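Long-range contact in transcriptional regulator AefR (Pseudomonas syringae pv. tomato, PDB 3CDL), which probably binds DNA at cis-regulatory sites as a TetR-family transcriptional regulator, controlling expression of its target genes: residues L105-V110 against P170-N175. Residues are numbered along the deposited sequence; the frame is centred on the assembly and turned at random.
Sequences LARVVV and PQVTFN
With chi2 extended and chi3 turned to -63°, the R107 side chain runs out from helix 100-114 and then bends, laying its guanidinium beside the C-terminal end of helix 169-174. V172 answers with chi1 of 157°, which sets CG1 anti to its backbone N and CG2 anti to its carbonyl carbon, so that the two methyls serve different partners. CG2 meets the CB of A106 at 3.8 Å, while CG1 faces V110 CG2 at 4.2 Å. Beside this apolar strip the aliphatic part of R107 crosses the backbone of V172, its CG 3.3 Å from V172 O.

At the tip, R107 NH1 comes within 2.6 Å of Q171 O, which approaches the guanidinium at its edge. N175, which leaves the helix with positive phi, lays its amide over one face of the guanidinium, the two planes only 9° apart. As modelled, two donors, R107 NH1 and N175 ND2, crowd each other at 3.0 Å without hydrogen bonding. The charge is met on the arginine's own helix, where NH2 forms a salt bridge with D104. The Q171 amide turns elsewhere, its NE2 donating to the carbonyls of F166 and A177.

The axes of the short segments 105-110 and 170-174 cross obliquely, 9.2 Å apart. On other sides of helix 100-114, L105 and V108 pack on helices 9-24 and 53-64, and V109 on helix 53-64; V110, facing V172, also packs on T173 of the second subunit. The contact thus joins two helices of the all-helical C-terminal domain of a TetR-family regulator, between the N-terminal helices and the dimer partner.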
loop_
_atom_site.group_PDB
_atom_site.type_symbol
_atom_site.label_atom_id
_atom_site.label_comp_id
_atom_site.label_asym_id
_atom_site.label_seq_id
_atom_site.Cartn_x
_atom_site.Cartn_y
_atom_site.Cartn_z
ATOM N N LEU B 105 3.095 -12.549 -6.961
ATOM C CA LEU B 105 2.723 -13.179 -5.714
ATOM C C LEU B 105 2.107 -12.140 -4.775
ATOM O O LEU B 105 1.029 -12.351 -4.215
ATOM C CB LEU B 105 3.959 -13.811 -5.077
ATOM C CG LEU B 105 3.969 -14.098 -3.570
ATOM C CD1 LEU B 105 3.598 -15.518 -3.332
ATOM C CD2 LEU B 105 5.333 -13.851 -3.025
ATOM N N ALA B 106 2.808 -11.019 -4.615
ATOM C CA ALA B 106 2.350 -9.922 -3.805
ATOM C C ALA B 106 0.916 -9.540 -4.167
ATOM O O ALA B 106 0.065 -9.399 -3.281
ATOM C CB ALA B 106 3.269 -8.751 -3.984
ATOM N N ARG B 107 0.665 -9.378 -5.469
ATOM C CA ARG B 107 -0.664 -9.028 -5.957
ATOM C C ARG B 107 -1.723 -10.049 -5.529
ATOM O O ARG B 107 -2.713 -9.702 -4.874
ATOM C CB ARG B 107 -0.662 -8.909 -7.470
ATOM C CG ARG B 107 -0.670 -7.497 -7.976
ATOM C CD ARG B 107 -0.622 -7.461 -9.501
ATOM N NE ARG B 107 0.630 -8.044 -10.014
ATOM C CZ ARG B 107 1.630 -7.333 -10.539
ATOM N NH1 ARG B 107 1.525 -6.013 -10.645
ATOM N NH2 ARG B 107 2.734 -7.940 -10.975
ATOM N N VAL B 108 -1.516 -11.315 -5.881
ATOM C CA VAL B 108 -2.482 -12.322 -5.451
ATOM C C VAL B 108 -2.634 -12.398 -3.919
ATOM O O VAL B 108 -3.739 -12.603 -3.460
ATOM C CB VAL B 108 -2.405 -13.727 -6.204
ATOM C CG1 VAL B 108 -1.826 -13.574 -7.594
ATOM C CG2 VAL B 108 -1.653 -14.758 -5.437
ATOM N N VAL B 109 -1.567 -12.179 -3.142
ATOM C CA VAL B 109 -1.675 -12.298 -1.670
ATOM C C VAL B 109 -2.445 -11.137 -1.032
ATOM O O VAL B 109 -3.354 -11.343 -0.222
ATOM C CB VAL B 109 -0.296 -12.517 -0.954
ATOM C CG1 VAL B 109 -0.466 -12.549 0.543
ATOM C CG2 VAL B 109 0.318 -13.820 -1.389
ATOM N N VAL B 110 -2.060 -9.920 -1.406
ATOM C CA VAL B 110 -2.835 -8.736 -1.108
ATOM C C VAL B 110 -4.270 -8.856 -1.605
ATOM O O VAL B 110 -5.218 -8.534 -0.883
ATOM C CB VAL B 110 -2.180 -7.479 -1.706
ATOM C CG1 VAL B 110 -3.046 -6.232 -1.408
ATOM C CG2 VAL B 110 -0.775 -7.319 -1.146
ATOM N N PRO B 170 2.571 1.090 -6.233
ATOM C CA PRO B 170 2.114 1.323 -7.609
ATOM C C PRO B 170 2.000 0.065 -8.456
ATOM O O PRO B 170 1.064 -0.067 -9.243
ATOM C CB PRO B 170 3.180 2.275 -8.170
ATOM C CG PRO B 170 3.551 3.102 -6.983
ATOM C CD PRO B 170 3.643 2.045 -5.868
ATOM N N GLN B 171 2.933 -0.861 -8.277
ATOM C CA GLN B 171 2.972 -2.043 -9.113
ATOM C C GLN B 171 1.888 -3.058 -8.703
ATOM O O GLN B 171 1.259 -3.713 -9.556
ATOM C CB GLN B 171 4.368 -2.680 -9.074
ATOM C CG GLN B 171 5.437 -1.884 -9.804
ATOM C CD GLN B 171 5.938 -0.671 -9.009
ATOM O OE1 GLN B 171 5.680 -0.556 -7.827
ATOM N NE2 GLN B 171 6.648 0.234 -9.677
ATOM N N VAL B 172 1.673 -3.158 -7.393
ATOM C CA VAL B 172 0.739 -4.109 -6.827
ATOM C C VAL B 172 -0.677 -3.590 -7.037
ATOM O O VAL B 172 -1.587 -4.354 -7.312
ATOM C CB VAL B 172 1.040 -4.377 -5.303
ATOM C CG1 VAL B 172 -0.189 -4.881 -4.555
ATOM C CG2 VAL B 172 2.198 -5.334 -5.131
ATOM N N THR B 173 -0.878 -2.289 -6.933
ATOM C CA THR B 173 -2.245 -1.764 -6.937
ATOM C C THR B 173 -2.706 -1.319 -8.318
ATOM O O THR B 173 -3.870 -1.479 -8.661
ATOM C CB THR B 173 -2.468 -0.654 -5.858
ATOM O OG1 THR B 173 -1.610 0.458 -6.133
ATOM C CG2 THR B 173 -2.100 -1.168 -4.495
ATOM N N PHE B 174 -1.795 -0.780 -9.116
ATOM C CA PHE B 174 -2.173 -0.196 -10.410
ATOM C C PHE B 174 -1.527 -0.898 -11.593
ATOM O O PHE B 174 -1.644 -0.438 -12.726
ATOM C CB PHE B 174 -1.811 1.303 -10.446
ATOM C CG PHE B 174 -2.589 2.146 -9.464
ATOM C CD1 PHE B 174 -3.975 2.304 -9.595
ATOM C CD2 PHE B 174 -1.937 2.798 -8.408
ATOM C CE1 PHE B 174 -4.703 3.085 -8.685
ATOM C CE2 PHE B 174 -2.666 3.579 -7.488
ATOM C CZ PHE B 174 -4.049 3.717 -7.635
ATOM N N ASN B 175 -0.859 -2.018 -11.335
ATOM C CA ASN B 175 0.077 -2.613 -12.307
ATOM C C ASN B 175 0.907 -1.544 -12.990
ATOM O O ASN B 175 0.846 -1.371 -14.207
ATOM C CB ASN B 175 -0.630 -3.507 -13.326
ATOM C CG ASN B 175 -0.480 -4.991 -13.005
ATOM O OD1 ASN B 175 -1.354 -5.595 -12.373
ATOM N ND2 ASN B 175 0.634 -5.581 -13.434
#